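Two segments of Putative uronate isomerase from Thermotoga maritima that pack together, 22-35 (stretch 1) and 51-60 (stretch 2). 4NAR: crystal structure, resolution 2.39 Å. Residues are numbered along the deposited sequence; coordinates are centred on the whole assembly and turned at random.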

# COMPACT_ATOMS: atom_id res chain seq x y z
N LEU A 22 -12.03 24.15 5.07
CA LEU A 22 -12.87 22.96 4.95
C LEU A 22 -13.88 22.78 6.11
O LEU A 22 -15.06 22.46 5.88
CB LEU A 22 -11.99 21.72 4.81
CG LEU A 22 -12.58 20.36 5.17
CD1 LEU A 22 -13.47 19.82 4.06
CD2 LEU A 22 -11.45 19.39 5.47
N VAL A 23 -13.41 23.00 7.34
CA VAL A 23 -14.25 22.88 8.54
C VAL A 23 -15.30 23.98 8.59
O VAL A 23 -16.45 23.74 9.00
CB VAL A 23 -13.40 22.93 9.83
CG1 VAL A 23 -14.29 23.15 11.06
CG2 VAL A 23 -12.59 21.63 9.98
N GLU A 24 -14.91 25.17 8.17
CA GLU A 24 -15.83 26.31 8.11
C GLU A 24 -17.02 25.99 7.20
O GLU A 24 -18.14 26.42 7.47
CB GLU A 24 -15.07 27.58 7.67
CG GLU A 24 -15.79 28.45 6.65
CD GLU A 24 -14.99 28.62 5.35
OE1 GLU A 24 -14.03 29.44 5.35
OE2 GLU A 24 -15.30 27.93 4.35
N ASP A 25 -16.77 25.23 6.13
CA ASP A 25 -17.82 24.84 5.20
C ASP A 25 -18.65 23.63 5.68
O ASP A 25 -19.69 23.32 5.11
CB ASP A 25 -17.24 24.62 3.80
CG ASP A 25 -17.66 23.29 3.18
OD1 ASP A 25 -18.57 23.29 2.31
OD2 ASP A 25 -17.08 22.25 3.59
N LEU A 26 -18.19 22.95 6.73
CA LEU A 26 -19.01 21.92 7.35
C LEU A 26 -20.11 22.56 8.17
O LEU A 26 -19.87 23.52 8.90
CB LEU A 26 -18.18 21.01 8.27
CG LEU A 26 -17.65 19.71 7.66
CD1 LEU A 26 -18.52 19.24 6.49
CD2 LEU A 26 -16.20 19.87 7.25
N GLY A 27 -21.33 22.04 8.05
CA GLY A 27 -22.49 22.64 8.68
C GLY A 27 -22.79 22.10 10.06
O GLY A 27 -22.92 22.86 11.04
N LYS A 28 -22.93 20.78 10.15
CA LYS A 28 -23.17 20.10 11.41
C LYS A 28 -22.02 19.16 11.73
O LYS A 28 -21.66 18.31 10.90
CB LYS A 28 -24.48 19.30 11.34
CG LYS A 28 -24.69 18.35 12.53
CD LYS A 28 -25.81 17.35 12.26
CE LYS A 28 -26.18 16.59 13.53
NZ LYS A 28 -27.25 15.56 13.29
N VAL A 29 -21.44 19.28 12.92
CA VAL A 29 -20.49 18.27 13.36
C VAL A 29 -20.63 17.92 14.83
O VAL A 29 -20.20 18.69 15.70
CB VAL A 29 -19.03 18.66 13.08
CG1 VAL A 29 -18.59 18.15 11.71
CG2 VAL A 29 -18.85 20.18 13.19
N LYS A 30 -21.24 16.78 15.10
CA LYS A 30 -21.13 16.20 16.43
C LYS A 30 -20.32 14.91 16.33
O LYS A 30 -19.40 14.72 17.11
CB LYS A 30 -22.50 15.99 17.10
CG LYS A 30 -23.67 15.87 16.14
CD LYS A 30 -25.02 15.98 16.85
CE LYS A 30 -25.38 14.71 17.61
NZ LYS A 30 -26.80 14.29 17.37
N LYS A 31 -20.64 14.07 15.35
CA LYS A 31 -19.96 12.78 15.12
C LYS A 31 -19.17 12.79 13.80
O LYS A 31 -19.74 13.00 12.72
CB LYS A 31 -20.99 11.65 15.09
CG LYS A 31 -21.12 10.81 16.35
CD LYS A 31 -20.92 9.34 15.98
CE LYS A 31 -21.84 8.39 16.75
NZ LYS A 31 -21.63 6.98 16.27
N VAL A 32 -17.87 12.52 13.89
CA VAL A 32 -16.97 12.54 12.74
C VAL A 32 -16.13 11.25 12.70
O VAL A 32 -15.81 10.67 13.74
CB VAL A 32 -16.06 13.78 12.83
CG1 VAL A 32 -14.60 13.46 12.52
CG2 VAL A 32 -16.59 14.91 11.96
N LEU A 33 -15.77 10.79 11.50
CA LEU A 33 -14.88 9.64 11.35
C LEU A 33 -13.66 10.01 10.53
O LEU A 33 -13.77 10.60 9.44
CB LEU A 33 -15.61 8.46 10.68
CG LEU A 33 -14.80 7.19 10.36
CD1 LEU A 33 -14.24 6.55 11.64
CD2 LEU A 33 -15.63 6.17 9.60
N VAL A 34 -12.48 9.67 11.06
CA VAL A 34 -11.24 9.87 10.32
C VAL A 34 -10.61 8.53 9.99
O VAL A 34 -10.18 7.78 10.88
CB VAL A 34 -10.23 10.78 11.07
CG1 VAL A 34 -8.91 10.90 10.29
CG2 VAL A 34 -10.83 12.16 11.32
N VAL A 35 -10.56 8.23 8.69
CA VAL A 35 -9.89 7.04 8.18
C VAL A 35 -8.46 7.43 7.78
O VAL A 35 -8.27 8.40 7.02
CB VAL A 35 -10.68 6.43 6.98
CG1 VAL A 35 -9.98 5.19 6.44
CG2 VAL A 35 -12.12 6.07 7.41
N ASN A 51 -4.73 18.89 13.51
CA ASN A 51 -5.29 20.21 13.24
C ASN A 51 -6.76 20.13 12.87
O ASN A 51 -7.55 20.96 13.32
CB ASN A 51 -4.49 20.96 12.18
CG ASN A 51 -3.21 21.56 12.74
OD1 ASN A 51 -3.25 22.34 13.70
ND2 ASN A 51 -2.06 21.16 12.18
N LEU A 52 -7.11 19.11 12.09
CA LEU A 52 -8.51 18.83 11.77
C LEU A 52 -9.33 18.69 13.05
O LEU A 52 -10.40 19.29 13.18
CB LEU A 52 -8.63 17.55 10.95
CG LEU A 52 -10.00 17.23 10.36
CD1 LEU A 52 -10.45 18.35 9.42
CD2 LEU A 52 -9.94 15.91 9.63
N TYR A 53 -8.81 17.91 13.99
CA TYR A 53 -9.48 17.68 15.27
C TYR A 53 -9.61 18.97 16.07
O TYR A 53 -10.66 19.23 16.66
CB TYR A 53 -8.72 16.62 16.08
CG TYR A 53 -9.11 16.50 17.54
CD1 TYR A 53 -10.32 15.91 17.91
CD2 TYR A 53 -8.25 16.91 18.55
CE1 TYR A 53 -10.67 15.77 19.25
CE2 TYR A 53 -8.59 16.77 19.90
CZ TYR A 53 -9.79 16.20 20.24
OH TYR A 53 -10.14 16.06 21.56
N ARG A 54 -8.55 19.77 16.09
CA ARG A 54 -8.55 21.01 16.85
C ARG A 54 -9.68 21.95 16.39
O ARG A 54 -10.50 22.39 17.19
CB ARG A 54 -7.20 21.70 16.70
CG ARG A 54 -6.73 22.40 17.96
CD ARG A 54 -6.93 23.91 17.89
NE ARG A 54 -5.96 24.59 18.75
CZ ARG A 54 -4.77 25.00 18.34
NH1 ARG A 54 -4.40 24.83 17.07
NH2 ARG A 54 -3.94 25.59 19.20
N PHE A 55 -9.70 22.22 15.09
CA PHE A 55 -10.74 23.05 14.48
C PHE A 55 -12.13 22.46 14.65
O PHE A 55 -13.11 23.21 14.80
CB PHE A 55 -10.44 23.25 13.00
CG PHE A 55 -9.16 24.01 12.74
CD1 PHE A 55 -8.75 25.01 13.62
CD2 PHE A 55 -8.37 23.72 11.64
CE1 PHE A 55 -7.57 25.71 13.39
CE2 PHE A 55 -7.20 24.42 11.40
CZ PHE A 55 -6.80 25.42 12.28
N LEU A 56 -12.23 21.14 14.60
CA LEU A 56 -13.50 20.48 14.83
C LEU A 56 -14.00 20.71 16.26
O LEU A 56 -15.20 20.88 16.48
CB LEU A 56 -13.41 18.98 14.54
CG LEU A 56 -14.05 18.46 13.26
CD1 LEU A 56 -14.44 19.59 12.31
CD2 LEU A 56 -13.11 17.48 12.59
N LEU A 57 -13.08 20.70 17.23
CA LEU A 57 -13.45 20.99 18.61
C LEU A 57 -14.09 22.38 18.72
O LEU A 57 -15.15 22.54 19.34
CB LEU A 57 -12.24 20.91 19.53
CG LEU A 57 -11.97 19.56 20.18
CD1 LEU A 57 -10.86 19.70 21.21
CD2 LEU A 57 -13.24 18.98 20.82
N GLU A 58 -13.45 23.38 18.10
CA GLU A 58 -13.90 24.78 18.16
C GLU A 58 -15.30 25.00 17.59
O GLU A 58 -15.97 25.97 17.94
CB GLU A 58 -12.90 25.70 17.45
CG GLU A 58 -11.68 26.05 18.29
CD GLU A 58 -10.48 26.49 17.44
OE1 GLU A 58 -10.68 26.82 16.24
OE2 GLU A 58 -9.34 26.49 17.97
N ARG A 59 -15.75 24.10 16.72
CA ARG A 59 -17.10 24.19 16.17
C ARG A 59 -18.08 23.18 16.77
O ARG A 59 -19.12 22.90 16.18
CB ARG A 59 -17.06 24.07 14.64
CG ARG A 59 -16.86 25.40 13.94
CD ARG A 59 -16.88 25.25 12.41
NE ARG A 59 -17.91 24.32 11.95
CZ ARG A 59 -19.13 24.68 11.55
NH1 ARG A 59 -19.48 25.96 11.55
NH2 ARG A 59 -20.00 23.75 11.15
N GLY A 60 -17.73 22.64 17.94
CA GLY A 60 -18.66 21.82 18.71
C GLY A 60 -18.69 20.33 18.41
O GLY A 60 -19.73 19.68 18.56

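A helix that packs against the rest of its own chain commonly does so with a stripe of side chains three or four residues apart, and past the end of such a stripe a longer polar side chain can reach over to backbone carbonyls. Stretch 2 of this putative uronate isomerase illustrates both points against stretch 1, which supplies the last turn of a helix, a loop and the strand 31-35; R59 is the instance of the second. Together they bury 568 Å² of surface.

Within this stretch the first contact is made by L52. Its CA-to-CB bond points sideways, yet with chi1 in t and chi2 in p the end of the side chain comes nearer to stretch 1. L52 CD1 meets V23 CG2 at 4.0 Å and L22 CD2 at 4.2 Å, while L52 CD2 lies 4.2 Å from V34 CG2. One leucine thus touches both the helical turn and the strand, something a branched, flexible apolar side chain does well. N51, Y53 and R54 make no contact here; R54 instead forms a long salt bridge with E58 within the stretch, R54 NE to E58 OE2 at 4.0 Å, an attraction of charges only.

F55, one turn before R59, starts toward stretch 1 but its end leads away. The contact is made close to the backbone, with F55 CB 4.0 Å from V23 CG2 and F55 O 3.9 Å from V23 CG1.

L56 continues the pattern set by L52. L56 CD1 packs 3.6 Å from V23 CG2 and 4.4 Å from V29 CG1, and L56 CD2 reaches V32 CG1 at 4.3 Å. V23, largely covered by stretch 2, therefore fits among L52, F55 and L56, its short apolar side chain filling the space among them.

At R59 the chemistry changes. This exposed residue loses 114 Å² to stretch 1, more than any other, and its aliphatic part still packs, R59 CD lying 3.6 Å from V23 CG1. The guanidinium extends to the end region of the stretch 1 helix and the loop that follows, with carbonyl oxygens of V23, E24 and L26 over one face and that of G27 at the edge. R59 NH2 donates a weak hydrogen bond to G27 O at 3.1 Å, although the position of NH2 is less sure because it is modelled too close to a neighbour. A long side chain that packs through its methylenes and ends in a donor group suits this exposed position, though its one hydrogen bond across the contact is weak and the carbonyls over the face are not bonded to it.

G60 closes the segment with phi 88° and psi 31°, where a CB would be jammed against the preceding carbonyl oxygen; glycine fits this turn for that reason. Its neighbour across the contact is the backbone around V29 and K30.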